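Local coordinates for protein glycosyl transferase (Staphylococcus aureus, PDB 5TZJ) that is a family 2 glycosyl transferase that holds uridine-diphosphate-N-acetylglucosamine in a pocket of its nucleotide-binding, GT-A type domain, at residues V5-T9 / P74-L79; V37-C41 / L64-G70. All coordinates share one frame; numbering follows the deposited sequence.

Contact 1: residues V5-T9 / P74-L79; sequences VIVPT and PRNVAL. With UD1 (uridine-diphosphate-N-acetylglucosamine), chain C.
The flat guanidinium group of Arg-75 ends a side chain that crosses Pro-8 at a slant and turns an edge to the N-acetylglucosamine ring of UD1: C3' lies in its plane and O3' close to it. Pro-8 CG approaches the group obliquely, 3.7 Å from NE, and Phe-169 adds a cation-pi contact. The contact joins sheet and helix in the Rossmann-like GT-A domain: helix 72-81, in the crossover from strand 59-63 to strand 86-89, packs on strand 3-9. The axes of the segments 5-9 and 74-79 approach to 7.8 Å and run roughly antiparallel, at 147°.

Extended from CG to NE, Arg-75 reaches past the proline to the ligand. NH2 gives its better bond to UD1 O4' at 2.8 Å, whereas its bond to O3' and that of NH1 to O4' are weak. Salt bridges to Asp-91 and Glu-177 fix the rotation of the group further, and NE donates to a water that is only weakly bound to Ile-6 O.

Deeper in, the contact is apolar. CG2 of Ile-6 stands anti to the backbone N and presses tightly on Ala-78 CB, at 3.5 Å. The other branch runs on to Leu-79, with Ile-6 CD1 3.7 Å from Leu-79 CA. Nearer the ligand the two prolines meet, Pro-8 CB lying 3.8 Å from Pro-74 CB, and both rings touch O2 of the uracil. The carbonyl of Pro-8, near the strand end, takes both ribose hydroxyls: UD1 O3B donates to Pro-8 O at 2.7 Å, O2' over a longer distance.

Contact 2: residues V37-C41 / L64-G70; sequences VVDDC and LETNSGG. With UD1 (uridine-diphosphate-N-acetylglucosamine), chain C.
Strand 33-39 gives out at Asp-39, whose carbonyl O still accepts from Leu-64 N at 2.9 Å, and the chain then bends through an inverse gamma turn centred on Asp-40. Here the loop after the neighbouring parallel strand 59-63 closes over the C-terminal end of the Rossmann-like sheet, forming the uracil end of the UD1 pocket.

Asp-40 carries the contact. With CG anti to the backbone N (chi1 -152°), its carboxylate points between the loop and the base. OD1 takes Ser-68 N at 2.6 Å, met on the syn side but 27° out of the carboxylate plane. OD2 accepts from UD1 N3, also at 2.6 Å; the Ser-68 N bond is consistent with the loop holding this carboxylate in place for the base.

Asn-67 crosses Asp-40 at about a right angle and divides its amide between protein and ligand. ND2 donates to Asp-40 O at 3.0 Å, on a lone pair in the carbonyl plane, and at the same length to UD1 O4. Its other end, OD1, closes an Asx turn with Gly-69 N, the donor standing well above the carbonyl plane.

One apolar touch lies away from the base: Val-38 CG1 meets Leu-64 CD2 at 3.9 Å. At the outer end of the turn, Cys-41 CB sits 3.3 Å from Leu-64 O.

Both contacts use the same mixed sheet, in which strands 3-9 and 33-39 are parallel neighbours, and both end at UD1. Contact 1 is wholly buried, a strand against a helix, and relies on apolar packing with no hydrogen bond between its segments. Contact 2 is partly buried, reaches the surface at Glu-65 and Thr-66, and is stitched by hydrogen bonds between a strand end and a loop. Contact 1 bonds to the ribose and the N-acetylglucosamine and also touches uracil O2; contact 2 bonds to the uracil. They meet directly: Thr-9 O lies 2.7 Å from Asp-40 N, a probable hydrogen bond, and Pro-74 packs against Val-38 and Ser-68.

Contact 1: residues V5-T9 / P74-L79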
ATOM      1  N   VAL A   5      -6.706 -11.662 -13.799  1.00 37.14           N
ATOM      2  CA  VAL A   5      -6.389 -11.878 -12.389  1.00 38.36           C
ATOM      3  C   VAL A   5      -4.904 -12.209 -12.281  1.00 38.20           C
ATOM      4  O   VAL A   5      -4.451 -13.238 -12.808  1.00 31.63           O
ATOM      5  CB  VAL A   5      -7.244 -13.008 -11.811  1.00 38.28           C
ATOM      6  CG1 VAL A   5      -6.918 -13.181 -10.330  1.00 32.76           C
ATOM      7  CG2 VAL A   5      -8.726 -12.690 -12.065  1.00 39.46           C
ATOM      8  N   ILE A   6      -4.137 -11.359 -11.606  1.00 30.08           N
ATOM      9  CA  ILE A   6      -2.680 -11.512 -11.595  1.00 29.00           C
ATOM     10  C   ILE A   6      -2.248 -12.067 -10.238  1.00 33.98           C
ATOM     11  O   ILE A   6      -2.521 -11.461  -9.194  1.00 32.81           O
ATOM     12  CB  ILE A   6      -1.984 -10.181 -11.929  1.00 28.33           C
ATOM     13  CG1 ILE A   6      -2.166  -9.881 -13.431  1.00 38.50           C
ATOM     14  CG2 ILE A   6      -0.497 -10.201 -11.470  1.00 27.15           C
ATOM     15  CD1 ILE A   6      -1.717  -8.506 -13.872  1.00 38.73           C
ATOM     16  N   VAL A   7      -1.528 -13.187 -10.262  1.00 32.69           N
ATOM     17  CA  VAL A   7      -1.148 -13.961  -9.082  1.00 32.51           C
ATOM     18  C   VAL A   7       0.351 -14.194  -9.114  1.00 30.74           C
ATOM     19  O   VAL A   7       0.825 -15.020  -9.903  1.00 27.82           O
ATOM     20  CB  VAL A   7      -1.867 -15.324  -9.044  1.00 35.53           C
ATOM     21  CG1 VAL A   7      -1.468 -16.102  -7.766  1.00 35.25           C
ATOM     22  CG2 VAL A   7      -3.379 -15.129  -9.153  1.00 30.41           C
ATOM     23  N   PRO A   8       1.138 -13.497  -8.303  1.00 28.32           N
ATOM     24  CA  PRO A   8       2.550 -13.890  -8.157  1.00 26.63           C
ATOM     25  C   PRO A   8       2.627 -15.062  -7.191  1.00 27.02           C
ATOM     26  O   PRO A   8       1.978 -15.045  -6.146  1.00 29.68           O
ATOM     27  CB  PRO A   8       3.221 -12.635  -7.574  1.00 24.92           C
ATOM     28  CG  PRO A   8       2.030 -11.932  -6.695  1.00 25.12           C
ATOM     29  CD  PRO A   8       0.732 -12.364  -7.477  1.00 26.00           C
ATOM     30  N   THR A   9       3.416 -16.093  -7.517  1.00 26.90           N
ATOM     31  CA  THR A   9       3.548 -17.222  -6.592  1.00 28.92           C
ATOM     32  C   THR A   9       5.005 -17.444  -6.178  1.00 29.34           C
ATOM     33  O   THR A   9       5.936 -17.167  -6.951  1.00 27.81           O
ATOM     34  CB  THR A   9       2.999 -18.532  -7.202  1.00 29.59           C
ATOM     35  OG1 THR A   9       3.766 -18.880  -8.363  1.00 30.52           O
ATOM     36  CG2 THR A   9       1.523 -18.367  -7.610  1.00 30.29           C
ATOM     37  N   PRO A  74       7.370 -10.437 -10.457  1.00 27.08           N
ATOM     38  CA  PRO A  74       6.352 -11.313 -11.058  1.00 26.20           C
ATOM     39  C   PRO A  74       5.072 -10.586 -11.399  1.00 24.73           C
ATOM     40  O   PRO A  74       4.423 -10.963 -12.391  1.00 25.57           O
ATOM     41  CB  PRO A  74       6.132 -12.414 -10.010  1.00 24.65           C
ATOM     42  CG  PRO A  74       6.967 -12.112  -8.857  1.00 23.81           C
ATOM     43  CD  PRO A  74       7.915 -10.992  -9.205  1.00 26.16           C
ATOM     44  N   ARG A  75       4.662  -9.549 -10.628  1.00 24.26           N
ATOM     45  CA  ARG A  75       3.424  -8.880 -11.022  1.00 24.78           C
ATOM     46  C   ARG A  75       3.645  -8.035 -12.275  1.00 27.67           C
ATOM     47  O   ARG A  75       2.764  -7.978 -13.155  1.00 26.20           O
ATOM     48  CB  ARG A  75       2.809  -8.029  -9.892  1.00 24.52           C
ATOM     49  CG  ARG A  75       2.377  -8.770  -8.594  1.00 31.68           C
ATOM     50  CD  ARG A  75       1.944  -7.722  -7.512  1.00 31.26           C
ATOM     51  NE  ARG A  75       1.425  -8.321  -6.277  1.00 29.15           N
ATOM     52  CZ  ARG A  75       1.718  -7.860  -5.066  1.00 28.93           C
ATOM     53  NH1 ARG A  75       2.533  -6.819  -4.969  1.00 28.40           N
ATOM     54  NH2 ARG A  75       1.208  -8.423  -3.968  1.00 26.70           N
ATOM     55  N   ASN A  76       4.824  -7.413 -12.386  1.00 24.97           N
ATOM     56  CA  ASN A  76       5.193  -6.659 -13.598  1.00 25.73           C
ATOM     57  C   ASN A  76       5.218  -7.550 -14.837  1.00 30.24           C
ATOM     58  O   ASN A  76       4.714  -7.163 -15.899  1.00 31.32           O
ATOM     59  CB  ASN A  76       6.568  -6.019 -13.411  1.00 25.69           C
ATOM     60  CG  ASN A  76       6.537  -4.867 -12.408  1.00 26.64           C
ATOM     61  OD1 ASN A  76       5.463  -4.333 -12.123  1.00 26.84           O
ATOM     62  ND2 ASN A  76       7.703  -4.449 -11.925  1.00 24.46           N
ATOM     63  N   VAL A  77       5.821  -8.738 -14.733  1.00 30.03           N
ATOM     64  CA  VAL A  77       5.821  -9.673 -15.862  1.00 27.83           C
ATOM     65  C   VAL A  77       4.399 -10.032 -16.239  1.00 31.05           C
ATOM     66  O   VAL A  77       4.030 -10.038 -17.428  1.00 29.76           O
ATOM     67  CB  VAL A  77       6.638 -10.930 -15.499  1.00 28.97           C
ATOM     68  CG1 VAL A  77       6.559 -11.994 -16.626  1.00 28.91           C
ATOM     69  CG2 VAL A  77       8.061 -10.543 -15.096  1.00 26.79           C
ATOM     70  N   ALA A  78       3.556 -10.281 -15.223  1.00 29.67           N
ATOM     71  CA  ALA A  78       2.163 -10.626 -15.485  1.00 31.95           C
ATOM     72  C   ALA A  78       1.414  -9.454 -16.099  1.00 36.00           C
ATOM     73  O   ALA A  78       0.559  -9.647 -16.977  1.00 35.02           O
ATOM     74  CB  ALA A  78       1.457 -11.047 -14.189  1.00 27.97           C
ATOM     75  N   LEU A  79       1.663  -8.237 -15.594  1.00 32.58           N
ATOM     76  CA  LEU A  79       0.925  -7.082 -16.102  1.00 33.68           C
ATOM     77  C   LEU A  79       1.180  -6.884 -17.598  1.00 36.39           C
ATOM     78  O   LEU A  79       0.243  -6.611 -18.371  1.00 34.26           O
ATOM     79  CB  LEU A  79       1.299  -5.835 -15.287  1.00 30.66           C
ATOM     80  CG  LEU A  79       0.548  -4.528 -15.587  1.00 30.77           C
ATOM     81  CD1 LEU A  79      -0.964  -4.740 -15.571  1.00 30.46           C
ATOM     82  CD2 LEU A  79       0.994  -3.414 -14.581  1.00 29.38           C
TER
HETATM   83  C1' UD1 C 401       1.064  -7.951   1.938  1.00 53.83           C
HETATM   84  C2' UD1 C 401       0.239  -7.362   0.800  1.00 53.20           C
HETATM   85  C3' UD1 C 401       0.870  -7.830  -0.468  1.00 49.49           C
HETATM   86  C4' UD1 C 401       2.154  -7.088  -0.596  1.00 45.50           C
HETATM   87  C5' UD1 C 401       3.109  -7.634   0.467  1.00 47.92           C
HETATM   88  C6' UD1 C 401       4.422  -6.908   0.425  1.00 46.01           C
HETATM   89  C7' UD1 C 401      -2.088  -6.944   1.644  1.00 51.57           C
HETATM   90  C8' UD1 C 401      -1.573  -5.684   2.317  1.00 52.02           C
HETATM   91  N2' UD1 C 401      -1.184  -7.788   0.904  1.00 51.45           N
HETATM   92  O1' UD1 C 401       0.902  -9.319   1.866  1.00 51.77           O
HETATM   93  O3' UD1 C 401      -0.006  -7.664  -1.619  1.00 47.84           O
HETATM   94  O4' UD1 C 401       2.681  -7.255  -1.898  1.00 46.38           O
HETATM   95  O5' UD1 C 401       2.503  -7.495   1.820  1.00 53.01           O
HETATM   96  O6' UD1 C 401       4.195  -5.527   0.290  1.00 43.70           O
HETATM   97  O7' UD1 C 401      -3.219  -7.263   1.731  1.00 53.41           O
HETATM   98  N1  UD1 C 401       5.813 -13.479  -3.642  1.00 32.82           N
HETATM   99  C2  UD1 C 401       6.631 -13.541  -4.887  1.00 30.65           C
HETATM  100  N3  UD1 C 401       8.125 -13.578  -4.815  1.00 27.32           N
HETATM  101  C4  UD1 C 401       8.764 -13.539  -3.503  1.00 31.60           C
HETATM  102  C5  UD1 C 401       7.938 -13.450  -2.255  1.00 33.91           C
HETATM  103  C6  UD1 C 401       6.459 -13.417  -2.342  1.00 35.71           C
HETATM  104  O2  UD1 C 401       6.094 -13.569  -5.928  1.00 30.50           O
HETATM  105  O4  UD1 C 401       9.950 -13.570  -3.444  1.00 28.67           O
HETATM  106  C1B UD1 C 401       4.380 -13.388  -3.761  1.00 34.79           C
HETATM  107  C2B UD1 C 401       3.550 -14.353  -2.749  1.00 33.95           C
HETATM  108  O2' UD1 C 401       3.482 -15.714  -3.332  1.00 31.68           O
HETATM  109  C3B UD1 C 401       2.373 -13.743  -2.612  1.00 30.75           C
HETATM  110  C4B UD1 C 401       2.655 -12.236  -2.778  1.00 34.18           C
HETATM  111  O4B UD1 C 401       4.044 -12.141  -3.436  1.00 33.51           O
HETATM  112  O3B UD1 C 401       1.429 -14.101  -3.730  1.00 30.57           O
HETATM  113  C5B UD1 C 401       2.712 -11.499  -1.559  1.00 36.94           C
HETATM  114  O5B UD1 C 401       3.709 -12.032  -0.731  1.00 36.07           O
HETATM  115  PA  UD1 C 401       3.258 -12.401   0.813  1.00 42.78           P
HETATM  116  O1A UD1 C 401       4.324 -13.233   1.479  1.00 41.20           O
HETATM  117  O2A UD1 C 401       1.917 -13.112   0.802  1.00 42.52           O
HETATM  118  O3A UD1 C 401       3.086 -10.906   1.531  1.00 48.33           O
HETATM  119  PB  UD1 C 401       1.915 -10.409   2.588  1.00 48.63           P
HETATM  120  O1B UD1 C 401       1.057 -11.532   3.127  1.00 48.78           O
HETATM  121  O2B UD1 C 401       2.777  -9.848   3.708  1.00 47.96           O
HETATM  122  O   HOH W   1      -0.957 -10.001  -6.489  1.00 34.96           O

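Contact 2: residues V37-C41 / L64-G70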
ATOM      1  N   VAL A  37      -0.490 -16.261 -13.873  1.00 31.68           N
ATOM      2  CA  VAL A  37       0.315 -16.752 -12.774  1.00 32.45           C
ATOM      3  C   VAL A  37       1.763 -16.606 -13.192  1.00 31.02           C
ATOM      4  O   VAL A  37       2.183 -17.207 -14.204  1.00 31.35           O
ATOM      5  CB  VAL A  37      -0.024 -18.221 -12.443  1.00 35.64           C
ATOM      6  CG1 VAL A  37       0.939 -18.760 -11.333  1.00 32.18           C
ATOM      7  CG2 VAL A  37      -1.493 -18.346 -12.017  1.00 34.35           C
ATOM      8  N   VAL A  38       2.528 -15.829 -12.420  1.00 31.41           N
ATOM      9  CA  VAL A  38       3.966 -15.760 -12.596  1.00 29.61           C
ATOM     10  C   VAL A  38       4.636 -16.293 -11.336  1.00 28.43           C
ATOM     11  O   VAL A  38       4.482 -15.736 -10.241  1.00 26.91           O
ATOM     12  CB  VAL A  38       4.447 -14.346 -12.923  1.00 30.99           C
ATOM     13  CG1 VAL A  38       6.001 -14.364 -13.141  1.00 31.85           C
ATOM     14  CG2 VAL A  38       3.729 -13.868 -14.137  1.00 28.18           C
ATOM     15  N   ASP A  39       5.404 -17.367 -11.495  1.00 29.79           N
ATOM     16  CA  ASP A  39       5.997 -18.050 -10.361  1.00 28.47           C
ATOM     17  C   ASP A  39       7.417 -17.533 -10.158  1.00 30.32           C
ATOM     18  O   ASP A  39       8.247 -17.576 -11.084  1.00 30.40           O
ATOM     19  CB  ASP A  39       6.005 -19.576 -10.580  1.00 30.07           C
ATOM     20  CG  ASP A  39       6.627 -20.308  -9.410  1.00 30.35           C
ATOM     21  OD1 ASP A  39       5.940 -20.439  -8.352  1.00 31.94           O
ATOM     22  OD2 ASP A  39       7.804 -20.718  -9.538  1.00 31.97           O
ATOM     23  N   ASP A  40       7.694 -17.058  -8.958  1.00 26.85           N
ATOM     24  CA  ASP A  40       8.995 -16.457  -8.649  1.00 28.03           C
ATOM     25  C   ASP A  40      10.018 -17.524  -8.268  1.00 30.53           C
ATOM     26  O   ASP A  40      10.631 -17.486  -7.189  1.00 31.92           O
ATOM     27  CB  ASP A  40       8.837 -15.421  -7.540  1.00 29.63           C
ATOM     28  CG  ASP A  40       9.891 -14.330  -7.610  1.00 33.48           C
ATOM     29  OD1 ASP A  40      10.843 -14.488  -8.432  1.00 31.60           O
ATOM     30  OD2 ASP A  40       9.781 -13.339  -6.823  1.00 30.80           O
ATOM     31  N   CYS A  41      10.188 -18.486  -9.178  1.00 29.77           N
ATOM     32  CA  CYS A  41      11.188 -19.555  -9.061  1.00 30.32           C
ATOM     33  C   CYS A  41      10.953 -20.412  -7.813  1.00 33.07           C
ATOM     34  O   CYS A  41      11.843 -20.597  -6.979  1.00 32.39           O
ATOM     35  CB  CYS A  41      12.606 -18.989  -9.073  1.00 30.97           C
ATOM     36  SG  CYS A  41      13.826 -20.267  -9.579  1.00 39.39           S
ATOM     37  N   LEU A  64       9.906 -17.313 -13.456  1.00 32.37           N
ATOM     38  CA  LEU A  64      11.188 -16.632 -13.530  1.00 30.75           C
ATOM     39  C   LEU A  64      12.311 -17.602 -13.189  1.00 35.59           C
ATOM     40  O   LEU A  64      12.170 -18.481 -12.332  1.00 32.94           O
ATOM     41  CB  LEU A  64      11.235 -15.444 -12.569  1.00 30.48           C
ATOM     42  CG  LEU A  64      10.050 -14.475 -12.643  1.00 35.52           C
ATOM     43  CD1 LEU A  64      10.297 -13.256 -11.721  1.00 34.68           C
ATOM     44  CD2 LEU A  64       9.818 -14.039 -14.102  1.00 36.35           C
ATOM     45  N   GLU A  65      13.445 -17.410 -13.844  1.00 36.98           N
ATOM     46  CA  GLU A  65      14.569 -18.318 -13.681  1.00 39.95           C
ATOM     47  C   GLU A  65      15.280 -18.171 -12.343  1.00 39.25           C
ATOM     48  O   GLU A  65      16.101 -19.026 -12.008  1.00 40.33           O
ATOM     49  CB  GLU A  65      15.556 -18.088 -14.809  1.00 41.94           C
ATOM     50  CG  GLU A  65      16.219 -16.745 -14.737  1.00 43.93           C
ATOM     51  CD  GLU A  65      17.390 -16.666 -15.693  1.00 52.83           C
ATOM     52  OE1 GLU A  65      18.152 -15.662 -15.633  1.00 54.32           O
ATOM     53  OE2 GLU A  65      17.545 -17.627 -16.490  1.00 56.49           O
ATOM     54  N   THR A  66      15.008 -17.113 -11.576  1.00 37.40           N
ATOM     55  CA  THR A  66      15.590 -17.023 -10.248  1.00 35.52           C
ATOM     56  C   THR A  66      14.663 -16.162  -9.391  1.00 33.39           C
ATOM     57  O   THR A  66      13.919 -15.330  -9.919  1.00 34.63           O
ATOM     58  CB  THR A  66      17.010 -16.462 -10.323  1.00 37.21           C
ATOM     59  OG1 THR A  66      17.755 -16.860  -9.156  1.00 39.93           O
ATOM     60  CG2 THR A  66      17.009 -14.958 -10.482  1.00 32.39           C
ATOM     61  N   ASN A  67      14.685 -16.371  -8.069  1.00 28.60           N
ATOM     62  CA  ASN A  67      13.725 -15.667  -7.223  1.00 29.03           C
ATOM     63  C   ASN A  67      14.011 -14.162  -7.217  1.00 30.29           C
ATOM     64  O   ASN A  67      15.127 -13.727  -6.942  1.00 29.89           O
ATOM     65  CB  ASN A  67      13.725 -16.215  -5.801  1.00 31.89           C
ATOM     66  CG  ASN A  67      12.808 -15.398  -4.892  1.00 33.73           C
ATOM     67  OD1 ASN A  67      13.264 -14.474  -4.201  1.00 34.32           O
ATOM     68  ND2 ASN A  67      11.497 -15.649  -4.984  1.00 30.05           N
ATOM     69  N   SER A  68      12.997 -13.354  -7.509  1.00 30.84           N
ATOM     70  CA  SER A  68      13.267 -11.939  -7.720  1.00 31.58           C
ATOM     71  C   SER A  68      13.404 -11.112  -6.443  1.00 34.16           C
ATOM     72  O   SER A  68      13.668  -9.914  -6.556  1.00 37.44           O
ATOM     73  CB  SER A  68      12.169 -11.297  -8.533  1.00 29.84           C
ATOM     74  OG  SER A  68      11.096 -10.929  -7.666  1.00 27.01           O
ATOM     75  N   GLY A  69      13.179 -11.667  -5.260  1.00 32.99           N
ATOM     76  CA  GLY A  69      13.290 -10.849  -4.078  1.00 37.66           C
ATOM     77  C   GLY A  69      12.021 -10.134  -3.643  1.00 40.70           C
ATOM     78  O   GLY A  69      12.100  -9.252  -2.773  1.00 38.85           O
ATOM     79  N   GLY A  70      10.865 -10.470  -4.228  1.00 35.12           N
ATOM     80  CA  GLY A  70       9.600  -9.879  -3.853  1.00 29.72           C
ATOM     81  C   GLY A  70       8.527 -10.048  -4.911  1.00 27.76           C
ATOM     82  O   GLY A  70       8.803 -10.520  -6.018  1.00 27.21           O
TER
HETATM   83  C1' UD1 C 401       1.064  -7.951   1.938  1.00 53.83           C
HETATM   84  C2' UD1 C 401       0.239  -7.362   0.800  1.00 53.20           C
HETATM   85  C3' UD1 C 401       0.870  -7.830  -0.468  1.00 49.49           C
HETATM   86  C4' UD1 C 401       2.154  -7.088  -0.596  1.00 45.50           C
HETATM   87  C5' UD1 C 401       3.109  -7.634   0.467  1.00 47.92           C
HETATM   88  C6' UD1 C 401       4.422  -6.908   0.425  1.00 46.01           C
HETATM   89  C7' UD1 C 401      -2.088  -6.944   1.644  1.00 51.57           C
HETATM   90  C8' UD1 C 401      -1.573  -5.684   2.317  1.00 52.02           C
HETATM   91  N2' UD1 C 401      -1.184  -7.788   0.904  1.00 51.45           N
HETATM   92  O1' UD1 C 401       0.902  -9.319   1.866  1.00 51.77           O
HETATM   93  O3' UD1 C 401      -0.006  -7.664  -1.619  1.00 47.84           O
HETATM   94  O4' UD1 C 401       2.681  -7.255  -1.898  1.00 46.38           O
HETATM   95  O5' UD1 C 401       2.503  -7.495   1.820  1.00 53.01           O
HETATM   96  O6' UD1 C 401       4.195  -5.527   0.290  1.00 43.70           O
HETATM   97  O7' UD1 C 401      -3.219  -7.263   1.731  1.00 53.41           O
HETATM   98  N1  UD1 C 401       5.813 -13.479  -3.642  1.00 32.82           N
HETATM   99  C2  UD1 C 401       6.631 -13.541  -4.887  1.00 30.65           C
HETATM  100  N3  UD1 C 401       8.125 -13.578  -4.815  1.00 27.32           N
HETATM  101  C4  UD1 C 401       8.764 -13.539  -3.503  1.00 31.60           C
HETATM  102  C5  UD1 C 401       7.938 -13.450  -2.255  1.00 33.91           C
HETATM  103  C6  UD1 C 401       6.459 -13.417  -2.342  1.00 35.71           C
HETATM  104  O2  UD1 C 401       6.094 -13.569  -5.928  1.00 30.50           O
HETATM  105  O4  UD1 C 401       9.950 -13.570  -3.444  1.00 28.67           O
HETATM  106  C1B UD1 C 401       4.380 -13.388  -3.761  1.00 34.79           C
HETATM  107  C2B UD1 C 401       3.550 -14.353  -2.749  1.00 33.95           C
HETATM  108  O2' UD1 C 401       3.482 -15.714  -3.332  1.00 31.68           O
HETATM  109  C3B UD1 C 401       2.373 -13.743  -2.612  1.00 30.75           C
HETATM  110  C4B UD1 C 401       2.655 -12.236  -2.778  1.00 34.18           C
HETATM  111  O4B UD1 C 401       4.044 -12.141  -3.436  1.00 33.51           O
HETATM  112  O3B UD1 C 401       1.429 -14.101  -3.730  1.00 30.57           O
HETATM  113  C5B UD1 C 401       2.712 -11.499  -1.559  1.00 36.94           C
HETATM  114  O5B UD1 C 401       3.709 -12.032  -0.731  1.00 36.07           O
HETATM  115  PA  UD1 C 401       3.258 -12.401   0.813  1.00 42.78           P
HETATM  116  O1A UD1 C 401       4.324 -13.233   1.479  1.00 41.20           O
HETATM  117  O2A UD1 C 401       1.917 -13.112   0.802  1.00 42.52           O
HETATM  118  O3A UD1 C 401       3.086 -10.906   1.531  1.00 48.33           O
HETATM  119  PB  UD1 C 401       1.915 -10.409   2.588  1.00 48.63           P
HETATM  120  O1B UD1 C 401       1.057 -11.532   3.127  1.00 48.78           O
HETATM  121  O2B UD1 C 401       2.777  -9.848   3.708  1.00 47.96           O